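Local coordinates for protein TetR-family transcriptional regulator (Streptomyces coelicolor, PDB 2G7L) that probably binds operator DNA through its N-terminal helix-turn-helix domain and regulates transcription, as other TetR-family regulators do, perhaps in response to a small-molecule ligand, at residues Q92-V96 against R130-L135; A64-A68 against S113-P119. All coordinates share one frame. Residues are numbered along the deposited sequence.

Contact 1. Residues Q92-V96 against R130-L135; sequences QLRAV and RVLELL
Two antiparallel helices pack together in the C-terminal domain of a TetR-type regulator. Residues 92-96 (helix 89-106) and 130-135 (helix 122-136) have axes 9.6 Å apart at closest, with a signed crossing angle of -159° and Leu-93 CA 5.9 Å from Leu-134 CA. Branched aliphatic residues suit this buried interface, filling the space between helices without leaving polar groups unsatisfied. Leu-93, its chi angles between wells, touches positions i, i+3 and i+4 of the facing helix: CD2 to Val-131 CG1 3.7 Å, CG to Leu-134 CB 4.0 Å and CD1 to Leu-135 CD1 3.9 Å. Leu-134 (chi1 m, chi2 t) brings CD1 3.3 Å from Leu-93 N. One turn on, Val-96 CG2 meets Val-131 CG2 at 3.8 Å. At the polar margin, Arg-130 NH2 donates a weak hydrogen bond to Gln-92 OE1 (3.3 Å), while Arg-130 NH1 forms a salt bridge with Glu-133 OE1 of its own helix (3.2 Å). Leu-93 also leans on Phe-214 of helix 206-223, and Val-131 and Leu-135 on Val-149 of helix 142-161.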
loop_
_atom_site.group_PDB
_atom_site.type_symbol
_atom_site.label_atom_id
_atom_site.label_comp_id
_atom_site.label_asym_id
_atom_site.label_seq_id
_atom_site.Cartn_x
_atom_site.Cartn_y
_atom_site.Cartn_z
ATOM N N GLN A 92 19.274 0.276 -13.906
ATOM C CA GLN A 92 19.362 -1.039 -13.285
ATOM C C GLN A 92 18.477 -1.107 -12.037
ATOM O O GLN A 92 17.821 -2.098 -11.832
ATOM C CB GLN A 92 20.792 -1.312 -12.850
ATOM C CG GLN A 92 21.802 -1.738 -13.963
ATOM C CD GLN A 92 23.219 -1.779 -13.412
ATOM O OE1 GLN A 92 23.748 -2.854 -13.077
ATOM N NE2 GLN A 92 23.826 -0.604 -13.265
ATOM N N LEU A 93 18.481 -0.063 -11.203
ATOM C CA LEU A 93 17.426 0.136 -10.152
ATOM C C LEU A 93 16.020 -0.077 -10.706
ATOM O O LEU A 93 15.228 -0.861 -10.196
ATOM C CB LEU A 93 17.515 1.537 -9.522
ATOM C CG LEU A 93 17.437 1.719 -7.992
ATOM C CD1 LEU A 93 16.818 3.014 -7.712
ATOM C CD2 LEU A 93 16.758 0.623 -7.179
ATOM N N ARG A 94 15.697 0.620 -11.777
ATOM C CA ARG A 94 14.382 0.449 -12.328
ATOM C C ARG A 94 14.120 -1.029 -12.700
ATOM O O ARG A 94 12.989 -1.554 -12.492
ATOM C CB ARG A 94 14.186 1.352 -13.550
ATOM C CG ARG A 94 12.714 1.391 -14.012
ATOM C CD ARG A 94 12.495 1.986 -15.423
ATOM N NE ARG A 94 12.802 3.437 -15.519
ATOM C CZ ARG A 94 11.935 4.441 -15.355
ATOM N NH1 ARG A 94 10.667 4.211 -15.012
ATOM N NH2 ARG A 94 12.344 5.698 -15.510
ATOM N N ALA A 95 15.125 -1.689 -13.309
ATOM C CA ALA A 95 14.967 -3.138 -13.635
ATOM C C ALA A 95 14.733 -4.031 -12.401
ATOM O O ALA A 95 13.806 -4.850 -12.392
ATOM C CB ALA A 95 16.138 -3.671 -14.518
ATOM N N VAL A 96 15.493 -3.878 -11.330
ATOM C CA VAL A 96 15.156 -4.727 -10.197
ATOM C C VAL A 96 13.761 -4.463 -9.614
ATOM O O VAL A 96 13.027 -5.386 -9.296
ATOM C CB VAL A 96 16.325 -4.995 -9.164
ATOM C CG1 VAL A 96 17.658 -4.447 -9.658
ATOM C CG2 VAL A 96 15.997 -4.643 -7.726
ATOM N N ARG A 130 20.815 -4.940 -2.683
ATOM C CA ARG A 130 21.004 -4.538 -4.029
ATOM C C ARG A 130 20.316 -3.192 -4.381
ATOM O O ARG A 130 20.820 -2.414 -5.183
ATOM C CB ARG A 130 20.386 -5.625 -4.902
ATOM C CG ARG A 130 20.485 -5.360 -6.432
ATOM C CD ARG A 130 21.999 -5.243 -6.883
ATOM N NE ARG A 130 22.082 -5.160 -8.344
ATOM C CZ ARG A 130 23.118 -4.640 -9.011
ATOM N NH1 ARG A 130 24.172 -4.118 -8.351
ATOM N NH2 ARG A 130 23.054 -4.607 -10.335
ATOM N N VAL A 131 19.127 -2.946 -3.842
ATOM C CA VAL A 131 18.391 -1.726 -4.180
ATOM C C VAL A 131 19.159 -0.639 -3.549
ATOM O O VAL A 131 19.340 0.405 -4.139
ATOM C CB VAL A 131 16.963 -1.776 -3.618
ATOM C CG1 VAL A 131 16.330 -0.361 -3.652
ATOM C CG2 VAL A 131 16.177 -2.660 -4.450
ATOM N N LEU A 132 19.668 -0.908 -2.342
ATOM C CA LEU A 132 20.406 0.086 -1.609
ATOM C C LEU A 132 21.738 0.469 -2.325
ATOM O O LEU A 132 22.119 1.665 -2.404
ATOM C CB LEU A 132 20.741 -0.466 -0.240
ATOM C CG LEU A 132 19.824 -0.369 0.954
ATOM C CD1 LEU A 132 20.354 -1.244 2.123
ATOM C CD2 LEU A 132 19.761 1.033 1.429
ATOM N N GLU A 133 22.417 -0.564 -2.833
ATOM C CA GLU A 133 23.684 -0.429 -3.558
ATOM C C GLU A 133 23.529 0.503 -4.754
ATOM O O GLU A 133 24.315 1.414 -4.961
ATOM C CB GLU A 133 24.054 -1.828 -4.096
ATOM C CG GLU A 133 25.519 -2.058 -4.419
ATOM C CD GLU A 133 25.716 -3.346 -5.250
ATOM O OE1 GLU A 133 26.481 -3.266 -6.243
ATOM O OE2 GLU A 133 25.073 -4.409 -4.969
ATOM N N LEU A 134 22.547 0.183 -5.580
ATOM C CA LEU A 134 22.226 0.954 -6.773
ATOM C C LEU A 134 21.790 2.386 -6.413
ATOM O O LEU A 134 22.315 3.380 -6.930
ATOM C CB LEU A 134 21.124 0.239 -7.542
ATOM C CG LEU A 134 21.535 -1.050 -8.243
ATOM C CD1 LEU A 134 20.380 -1.682 -8.989
ATOM C CD2 LEU A 134 22.659 -0.803 -9.293
ATOM N N LEU A 135 20.822 2.504 -5.517
ATOM C CA LEU A 135 20.354 3.838 -5.183
ATOM C C LEU A 135 21.475 4.718 -4.674
ATOM O O LEU A 135 21.503 5.927 -4.901
ATOM C CB LEU A 135 19.166 3.792 -4.173
ATOM C CG LEU A 135 18.464 5.151 -3.943
ATOM C CD1 LEU A 135 17.949 5.861 -5.280
ATOM C CD2 LEU A 135 17.380 5.045 -2.880
#

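Contact 2. Residues A64-A68 against S113-P119; sequences AELHA and SALVARP
Ala-68, Ser-113 and Ala-117 bury the most surface where helix 63-74, which follows the DNA-binding helices in TetR-family proteins, meets the last part of helix 108-116 and the extended residues after it. Segment 64-68 is regular helix; Ser-113 is helical too, but at Ala-117 the backbone is extended (phi/psi -141/120°) and stays so through Arg-118 and Pro-119. The CA atoms of Ala-64 and Ser-113 lie 5.5 Å apart, those of Ala-68 and Pro-119 only 4.5 Å, a closeness that the small methyl of Ala-68 permits: Ala-68 CB sits 3.7 Å from Ala-117 O, and Ala-68 O 3.7 Å from Pro-119 CG. Ala-117 CB points toward the helix, 4.1 Å from Ala-64 CB and 3.7 Å from Glu-65 OE2; Ala-64 CB also touches Val-116 CG1 at 4.1 Å. Ser-113, chi1 m, turns OG to ND1 of His-67 (chi1 -67°, chi2 173°) for a 2.9 Å hydrogen bond, nearly straight (172°) and near the imidazole plane. The short serine reaches the ring edge without crowding, and hydroxyl and imidazole nitrogen can each donate or accept. Gln-109 NE2 also bonds to Ser-113 OG. Water 1 bridges the two backbones, donating to Ala-64 O (2.7 Å) and Ala-117 O (2.8 Å). Across the dimer, Pro-119 O accepts from Thr-179 OG1 of the second subunit. In well-studied TetR-family repressors the corresponding helix links the two domains and relays ligand-induced movement; this arrangement is consistent with such a role. Small methyls, one side-chain hydrogen bond and a bridging water, with no salt bridge, make a close but lightly bonded joint.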
loop_
_atom_site.group_PDB
_atom_site.type_symbol
_atom_site.label_atom_id
_atom_site.label_comp_id
_atom_site.label_asym_id
_atom_site.label_seq_id
_atom_site.Cartn_x
_atom_site.Cartn_y
_atom_site.Cartn_z
ATOM N N ALA A 64 0.328 -13.625 8.072
ATOM C CA ALA A 64 1.137 -12.640 7.332
ATOM C C ALA A 64 2.633 -12.962 7.326
ATOM O O ALA A 64 3.253 -12.808 6.291
ATOM C CB ALA A 64 0.849 -11.175 7.809
ATOM N N GLU A 65 3.177 -13.449 8.451
ATOM C CA GLU A 65 4.540 -13.980 8.530
ATOM C C GLU A 65 4.723 -15.166 7.600
ATOM O O GLU A 65 5.774 -15.325 6.965
ATOM C CB GLU A 65 4.966 -14.336 9.957
ATOM C CG GLU A 65 5.210 -13.095 10.910
ATOM C CD GLU A 65 6.314 -12.110 10.438
ATOM O OE1 GLU A 65 7.178 -12.512 9.614
ATOM O OE2 GLU A 65 6.330 -10.926 10.898
ATOM N N LEU A 66 3.669 -15.965 7.483
ATOM C CA LEU A 66 3.658 -17.149 6.605
ATOM C C LEU A 66 3.595 -16.693 5.132
ATOM O O LEU A 66 4.337 -17.217 4.277
ATOM C CB LEU A 66 2.447 -18.056 6.937
ATOM C CG LEU A 66 2.154 -19.251 6.005
ATOM C CD1 LEU A 66 3.310 -20.312 6.169
ATOM C CD2 LEU A 66 0.742 -19.894 6.291
ATOM N N HIS A 67 2.696 -15.736 4.823
ATOM C CA HIS A 67 2.682 -15.192 3.433
ATOM C C HIS A 67 4.007 -14.527 3.123
ATOM O O HIS A 67 4.520 -14.691 2.032
ATOM C CB HIS A 67 1.521 -14.237 3.163
ATOM C CG HIS A 67 0.178 -14.900 3.176
ATOM N ND1 HIS A 67 -1.001 -14.188 3.103
ATOM C CD2 HIS A 67 -0.175 -16.202 3.283
ATOM C CE1 HIS A 67 -2.024 -15.028 3.156
ATOM N NE2 HIS A 67 -1.548 -16.253 3.278
ATOM N N ALA A 68 4.569 -13.812 4.094
ATOM C CA ALA A 68 5.873 -13.133 3.906
ATOM C C ALA A 68 7.017 -14.141 3.544
ATOM O O ALA A 68 7.805 -13.893 2.602
ATOM C CB ALA A 68 6.245 -12.331 5.103
ATOM N N SER A 113 -0.368 -8.739 1.869
ATOM C CA SER A 113 0.150 -9.168 3.164
ATOM C C SER A 113 1.495 -8.560 3.464
ATOM O O SER A 113 1.820 -8.308 4.631
ATOM C CB SER A 113 0.251 -10.698 3.194
ATOM O OG SER A 113 -1.042 -11.258 3.077
ATOM N N ALA A 114 2.292 -8.326 2.423
ATOM C CA ALA A 114 3.630 -7.660 2.599
ATOM C C ALA A 114 3.524 -6.231 3.237
ATOM O O ALA A 114 4.386 -5.787 4.023
ATOM C CB ALA A 114 4.409 -7.636 1.255
ATOM N N LEU A 115 2.388 -5.575 3.038
ATOM C CA LEU A 115 2.156 -4.320 3.801
ATOM C C LEU A 115 1.889 -4.555 5.257
ATOM O O LEU A 115 2.227 -3.735 6.075
ATOM C CB LEU A 115 1.058 -3.436 3.172
ATOM C CG LEU A 115 1.328 -3.054 1.717
ATOM C CD1 LEU A 115 0.060 -2.793 0.931
ATOM C CD2 LEU A 115 2.345 -1.923 1.525
ATOM N N VAL A 116 1.295 -5.688 5.610
ATOM C CA VAL A 116 1.114 -6.028 7.015
ATOM C C VAL A 116 2.423 -6.530 7.649
ATOM O O VAL A 116 2.832 -6.076 8.734
ATOM C CB VAL A 116 0.019 -7.096 7.167
ATOM C CG1 VAL A 116 -0.280 -7.343 8.644
ATOM C CG2 VAL A 116 -1.219 -6.664 6.447
ATOM N N ALA A 117 3.102 -7.473 6.977
ATOM C CA ALA A 117 4.444 -7.917 7.463
ATOM C C ALA A 117 5.339 -8.143 6.270
ATOM O O ALA A 117 4.992 -8.889 5.379
ATOM C CB ALA A 117 4.354 -9.163 8.353
ATOM N N ARG A 118 6.457 -7.399 6.221
ATOM C CA ARG A 118 7.390 -7.521 5.129
ATOM C C ARG A 118 8.159 -8.832 5.286
ATOM O O ARG A 118 8.442 -9.227 6.420
ATOM C CB ARG A 118 8.413 -6.371 5.149
ATOM C CG ARG A 118 7.889 -5.068 4.568
ATOM C CD ARG A 118 8.965 -4.050 4.542
ATOM N NE ARG A 118 9.288 -3.614 5.869
ATOM C CZ ARG A 118 10.318 -2.822 6.171
ATOM N NH1 ARG A 118 11.138 -2.390 5.213
ATOM N NH2 ARG A 118 10.535 -2.490 7.441
ATOM N N PRO A 119 8.589 -9.430 4.150
ATOM C CA PRO A 119 9.531 -10.529 4.200
ATOM C C PRO A 119 10.778 -10.190 5.018
ATOM O O PRO A 119 11.110 -9.002 5.238
ATOM C CB PRO A 119 9.889 -10.748 2.731
ATOM C CG PRO A 119 8.656 -10.359 2.020
ATOM C CD PRO A 119 8.238 -9.104 2.761
HETATM O O HOH W 1 3.320 -10.874 4.338
#

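Overall arrangement
From the N terminus, the chain passes through the helices of the DNA-binding domain into helix 63-74, whose residues 64-68 open contact 2. It then runs into helix 89-106, where 92-96 begin contact 1, before reaching 113-119 and closing contact 2 across 44 intervening residues. Helix 122-136 follows, and 130-135 close contact 1 across 33. The two loops therefore cross, with neither enclosing the other. Contact 1 joins two helices within the C-terminal domain, whereas contact 2 ties that domain to the helix that leads out of the DNA-binding helices. Their centres are 22 Å apart and their nearest atoms about 10 Å, so they do not touch, though both reach the second subunit.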